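Local coordinates for flagellar hook associated protein type 3 FlgL (Legionella pneumophila subsp. pneumophila, PDB 5YTI) that probably serves as a structural component of the bacterial flagellum, as a flagellin-family protein that joins the hook to the filament, at residues A[279-282]-A[283-286]; A[363-366]-A[367-371]. One frame throughout, in Å; residues are numbered along the deposited sequence.

The two contacts lie on opposite sides of the chain's centre and do not touch: their centres are about 79 Å apart and their nearest atoms about 65 Å. Contact 1 (279-282 with 283-286) is a tight turn in the beta-rich part, leading into strand 285-290 of a five-stranded antiparallel sheet. Contact 2 (363-366 with 367-371) is a piece of the long helix 316-374, close to the end of the modelled chain, where the side chain of Leu370 comes to about 8 Å from a bound cadmium ion. Both are local, each built within one continuous run of residues, and in both a side-chain oxygen adds a bond to nearby backbone.

Contact 1 (A[279-282]-A[283-286]); sequences LPKA and GDSF
Asp284 OD2 is gripped by two backbone amides, those of Lys281 and Gly204. The bond from Lys281 N to Asp284 OD2 is long and weak at 3.3 Å but almost straight, with 171° at the hydrogen. Asp284 OD1 takes the amide of Thr203, so both oxygens of this buried carboxylate have a backbone partner in the neighbouring loop. The side chain gets there by folding back beside its own amide, CG anti to the carbonyl carbon (chi1 -74°), and Asp284 CG comes to 3.4 Å from Lys281 O.

That same carbonyl closes the type II beta turn from Lys281 to Asp284: Asp284 N donates to Lys281 O at 3.3 Å, again a weak bond. Gly283 holds the third position of the turn with a phi of 92°, a positive value usual for glycine there in a type II turn. Pro280 packs beside the carboxylate, its CB 4.0 Å from Asp284 OD2, and also rests on Tyr261 and Phe228. Beyond the turn the chain enters strand 285-290, where Phe286 pairs through its backbone with Met226 on strand 224-230.

Three amide N-H groups thus point at the buried carboxylate and would be expected to stabilise its negative charge, the one from Lys281 only weakly, while the other two tie the turn to the loop at Thr203 and Gly204.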
ATOM      1  N   LEU A 279     -30.352 -10.176   5.349  1.00 94.87           N
ATOM      2  CA  LEU A 279     -30.824 -11.542   5.115  1.00 95.41           C
ATOM      3  C   LEU A 279     -30.598 -11.915   3.650  1.00 93.10           C
ATOM      4  O   LEU A 279     -31.345 -11.527   2.771  1.00 94.96           O
ATOM      5  CB  LEU A 279     -32.302 -11.684   5.548  1.00 98.72           C
ATOM      6  CG  LEU A 279     -32.701 -10.933   6.855  1.00 98.98           C
ATOM      7  N   PRO A 280     -29.523 -12.638   3.370  1.00 90.98           N
ATOM      8  CA  PRO A 280     -29.322 -13.088   2.008  1.00 93.01           C
ATOM      9  C   PRO A 280     -30.283 -14.198   1.604  1.00 97.28           C
ATOM     10  O   PRO A 280     -30.962 -14.770   2.457  1.00 96.17           O
ATOM     11  CB  PRO A 280     -27.900 -13.652   2.030  1.00 92.55           C
ATOM     12  CG  PRO A 280     -27.651 -14.036   3.445  1.00 91.67           C
ATOM     13  CD  PRO A 280     -28.440 -13.058   4.267  1.00 90.84           C
ATOM     14  N   LYS A 281     -30.320 -14.479   0.300  1.00103.49           N
ATOM     15  CA  LYS A 281     -30.996 -15.651  -0.279  1.00108.29           C
ATOM     16  C   LYS A 281     -29.911 -16.631  -0.722  1.00110.14           C
ATOM     17  O   LYS A 281     -28.773 -16.218  -0.930  1.00113.34           O
ATOM     18  CB  LYS A 281     -31.801 -15.263  -1.523  1.00109.83           C
ATOM     19  CG  LYS A 281     -32.708 -14.060  -1.364  1.00110.88           C
ATOM     20  CD  LYS A 281     -34.015 -14.437  -0.711  1.00113.08           C
ATOM     21  CE  LYS A 281     -35.141 -13.651  -1.338  1.00115.24           C
ATOM     22  NZ  LYS A 281     -36.372 -13.901  -0.559  1.00118.33           N
ATOM     23  N   ALA A 282     -30.250 -17.910  -0.896  1.00110.61           N
ATOM     24  CA  ALA A 282     -29.262 -18.876  -1.400  1.00109.46           C
ATOM     25  C   ALA A 282     -28.728 -18.410  -2.750  1.00110.14           C
ATOM     26  O   ALA A 282     -29.465 -17.795  -3.539  1.00109.75           O
ATOM     27  CB  ALA A 282     -29.862 -20.263  -1.527  1.00110.06           C
ATOM     28  N   GLY A 283     -27.442 -18.671  -2.994  1.00108.17           N
ATOM     29  CA  GLY A 283     -26.809 -18.332  -4.270  1.00108.21           C
ATOM     30  C   GLY A 283     -26.146 -16.965  -4.315  1.00108.15           C
ATOM     31  O   GLY A 283     -25.255 -16.714  -5.141  1.00110.34           O
ATOM     32  N   ASP A 284     -26.591 -16.065  -3.446  1.00106.75           N
ATOM     33  CA  ASP A 284     -25.905 -14.792  -3.280  1.00104.23           C
ATOM     34  C   ASP A 284     -24.444 -15.089  -2.981  1.00100.57           C
ATOM     35  O   ASP A 284     -24.110 -16.117  -2.370  1.00 97.96           O
ATOM     36  CB  ASP A 284     -26.547 -13.963  -2.161  1.00104.31           C
ATOM     37  CG  ASP A 284     -27.883 -13.367  -2.573  1.00105.33           C
ATOM     38  OD1 ASP A 284     -28.301 -13.624  -3.718  1.00110.16           O
ATOM     39  OD2 ASP A 284     -28.512 -12.632  -1.779  1.00105.58           O
ATOM     40  N   SER A 285     -23.564 -14.211  -3.439  1.00 97.71           N
ATOM     41  CA  SER A 285     -22.142 -14.441  -3.245  1.00 94.91           C
ATOM     42  C   SER A 285     -21.377 -13.138  -3.140  1.00 92.52           C
ATOM     43  O   SER A 285     -21.791 -12.097  -3.693  1.00 93.16           O
ATOM     44  CB  SER A 285     -21.569 -15.308  -4.375  1.00 94.40           C
ATOM     45  OG  SER A 285     -21.947 -14.814  -5.658  1.00 96.04           O
ATOM     46  N   PHE A 286     -20.264 -13.218  -2.416  1.00 89.02           N
ATOM     47  CA  PHE A 286     -19.272 -12.157  -2.380  1.00 88.00           C
ATOM     48  C   PHE A 286     -17.868 -12.700  -2.696  1.00 88.41           C
ATOM     49  O   PHE A 286     -17.549 -13.869  -2.469  1.00 87.29           O
ATOM     50  CB  PHE A 286     -19.279 -11.472  -1.014  1.00 87.10           C
ATOM     51  CG  PHE A 286     -20.590 -10.807  -0.659  1.00 85.68           C
ATOM     52  CD1 PHE A 286     -20.898  -9.546  -1.126  1.00 86.13           C
ATOM     53  CD2 PHE A 286     -21.493 -11.432   0.159  1.00 86.07           C
ATOM     54  CE1 PHE A 286     -22.097  -8.925  -0.799  1.00 86.42           C
ATOM     55  CE2 PHE A 286     -22.685 -10.817   0.498  1.00 86.93           C
ATOM     56  CZ  PHE A 286     -22.995  -9.567   0.020  1.00 85.71           C
TER

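Contact 2 (A[363-366]-A[367-371])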
ATOM      1  N   LEU A 363      31.150  27.548  10.041  1.00107.83           N
ATOM      2  CA  LEU A 363      31.632  28.834   9.526  1.00103.08           C
ATOM      3  C   LEU A 363      32.248  29.655  10.663  1.00101.19           C
ATOM      4  O   LEU A 363      33.339  30.207  10.524  1.00 97.01           O
ATOM      5  CB  LEU A 363      30.453  29.594   8.926  1.00102.61           C
ATOM      6  CG  LEU A 363      30.665  30.967   8.303  1.00 99.43           C
ATOM      7  CD1 LEU A 363      31.202  30.795   6.897  1.00 97.01           C
ATOM      8  CD2 LEU A 363      29.343  31.735   8.311  1.00100.69           C
ATOM      9  N   ASP A 364      31.541  29.736  11.790  1.00102.39           N
ATOM     10  CA  ASP A 364      32.082  30.381  12.974  1.00104.59           C
ATOM     11  C   ASP A 364      33.485  29.753  13.217  1.00109.10           C
ATOM     12  O   ASP A 364      34.410  30.466  13.631  1.00109.32           O
ATOM     13  CB  ASP A 364      31.149  30.245  14.213  1.00106.55           C
ATOM     14  CG  ASP A 364      29.869  31.190  14.187  1.00107.53           C
ATOM     15  OD1 ASP A 364      29.594  31.951  13.226  1.00106.81           O
ATOM     16  OD2 ASP A 364      29.099  31.147  15.176  1.00107.22           O
ATOM     17  N   ILE A 365      33.651  28.449  12.921  1.00108.70           N
ATOM     18  CA  ILE A 365      34.974  27.779  13.021  1.00107.49           C
ATOM     19  C   ILE A 365      35.964  28.145  11.909  1.00104.85           C
ATOM     20  O   ILE A 365      37.155  28.265  12.162  1.00105.56           O
ATOM     21  CB  ILE A 365      34.867  26.233  13.043  1.00111.29           C
ATOM     22  CG1 ILE A 365      34.296  25.760  14.384  1.00117.13           C
ATOM     23  CG2 ILE A 365      36.240  25.584  12.814  1.00109.46           C
ATOM     24  CD1 ILE A 365      34.482  24.278  14.676  1.00119.15           C
ATOM     25  N   SER A 366      35.492  28.280  10.675  1.00101.47           N
ATOM     26  CA  SER A 366      36.369  28.695   9.576  1.00 97.48           C
ATOM     27  C   SER A 366      36.781  30.154   9.713  1.00 96.90           C
ATOM     28  O   SER A 366      37.866  30.533   9.282  1.00102.41           O
ATOM     29  CB  SER A 366      35.698  28.477   8.211  1.00 96.78           C
ATOM     30  OG  SER A 366      35.488  27.094   7.937  1.00 96.48           O
ATOM     31  N   ALA A 367      35.923  30.986  10.287  1.00 95.19           N
ATOM     32  CA  ALA A 367      36.300  32.372  10.504  1.00 97.33           C
ATOM     33  C   ALA A 367      37.470  32.445  11.479  1.00 98.12           C
ATOM     34  O   ALA A 367      38.377  33.261  11.313  1.00102.50           O
ATOM     35  CB  ALA A 367      35.126  33.176  11.034  1.00100.17           C
ATOM     36  N   ALA A 368      37.450  31.584  12.493  1.00 97.92           N
ATOM     37  CA  ALA A 368      38.474  31.599  13.527  1.00100.58           C
ATOM     38  C   ALA A 368      39.797  31.003  13.032  1.00102.55           C
ATOM     39  O   ALA A 368      40.868  31.447  13.443  1.00104.36           O
ATOM     40  CB  ALA A 368      37.986  30.884  14.777  1.00 99.91           C
ATOM     41  N   THR A 369      39.718  30.005  12.149  1.00104.28           N
ATOM     42  CA  THR A 369      40.899  29.493  11.433  1.00104.61           C
ATOM     43  C   THR A 369      41.532  30.622  10.574  1.00106.14           C
ATOM     44  O   THR A 369      42.761  30.696  10.470  1.00110.96           O
ATOM     45  CB  THR A 369      40.577  28.214  10.582  1.00101.20           C
ATOM     46  OG1 THR A 369      40.013  27.196  11.413  1.00 97.84           O
ATOM     47  CG2 THR A 369      41.824  27.618   9.947  1.00103.05           C
ATOM     48  N   LEU A 370      40.721  31.509   9.990  1.00103.37           N
ATOM     49  CA  LEU A 370      41.280  32.671   9.276  1.00107.28           C
ATOM     50  C   LEU A 370      41.921  33.683  10.234  1.00107.47           C
ATOM     51  O   LEU A 370      43.053  34.073   9.997  1.00108.68           O
ATOM     52  CB  LEU A 370      40.236  33.369   8.388  1.00108.62           C
ATOM     53  CG  LEU A 370      39.778  32.679   7.093  1.00108.07           C
ATOM     54  CD1 LEU A 370      38.714  33.533   6.432  1.00107.14           C
ATOM     55  CD2 LEU A 370      40.917  32.421   6.116  1.00109.76           C
ATOM     56  N   LYS A 371      41.207  34.098  11.294  1.00107.35           N
ATOM     57  CA  LYS A 371      41.765  35.011  12.315  1.00108.96           C
ATOM     58  C   LYS A 371      43.100  34.484  12.871  1.00114.51           C
ATOM     59  O   LYS A 371      44.082  35.224  12.891  1.00113.58           O
ATOM     60  CB  LYS A 371      40.773  35.268  13.459  1.00103.68           C
TER
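Ala367 N and Leu363 O make the shortest bond here, 2.7 Å, with the donor nearly in line with the carbonyl. One residue pair along, Ala368 N reaches Asp364 O only weakly, at 3.4 Å.

Ile365 O is shared by two donors of Thr369, the amide N and the hydroxyl OG1, each 3.1 Å away. They approach from opposite faces of the carbonyl plane, the amide tilted 25° from it and the hydroxyl 30°. Thr369 can do this because its OG1 lies beside its own backbone N (chi1 -56°), turned back down the helix, while CG2 takes the position anti to that N. Leu370 N continues the ladder to Ser366 O at 3.1 Å.

Ser366, the buried residue of the group, uses its hydroxyl in the same fashion, with OG bonded to Tyr362 O. The CB of Ala367 lies 3.5 Å from Leu363 O, and CG of Leu370 is 3.6 Å from Ser366 O. Leu363, Ser366 and Thr369 turn their side chains to helix 49-96, meeting Ile59, Arg55 and Ile52 in that order.

Backbone bonds from residue i+4 to i define an alpha helix, here one packed along a second long helix of the chain; the Ser366 and Thr369 hydroxyls add extra bonds to the carbonyl four residues back, as these residues often do within helices.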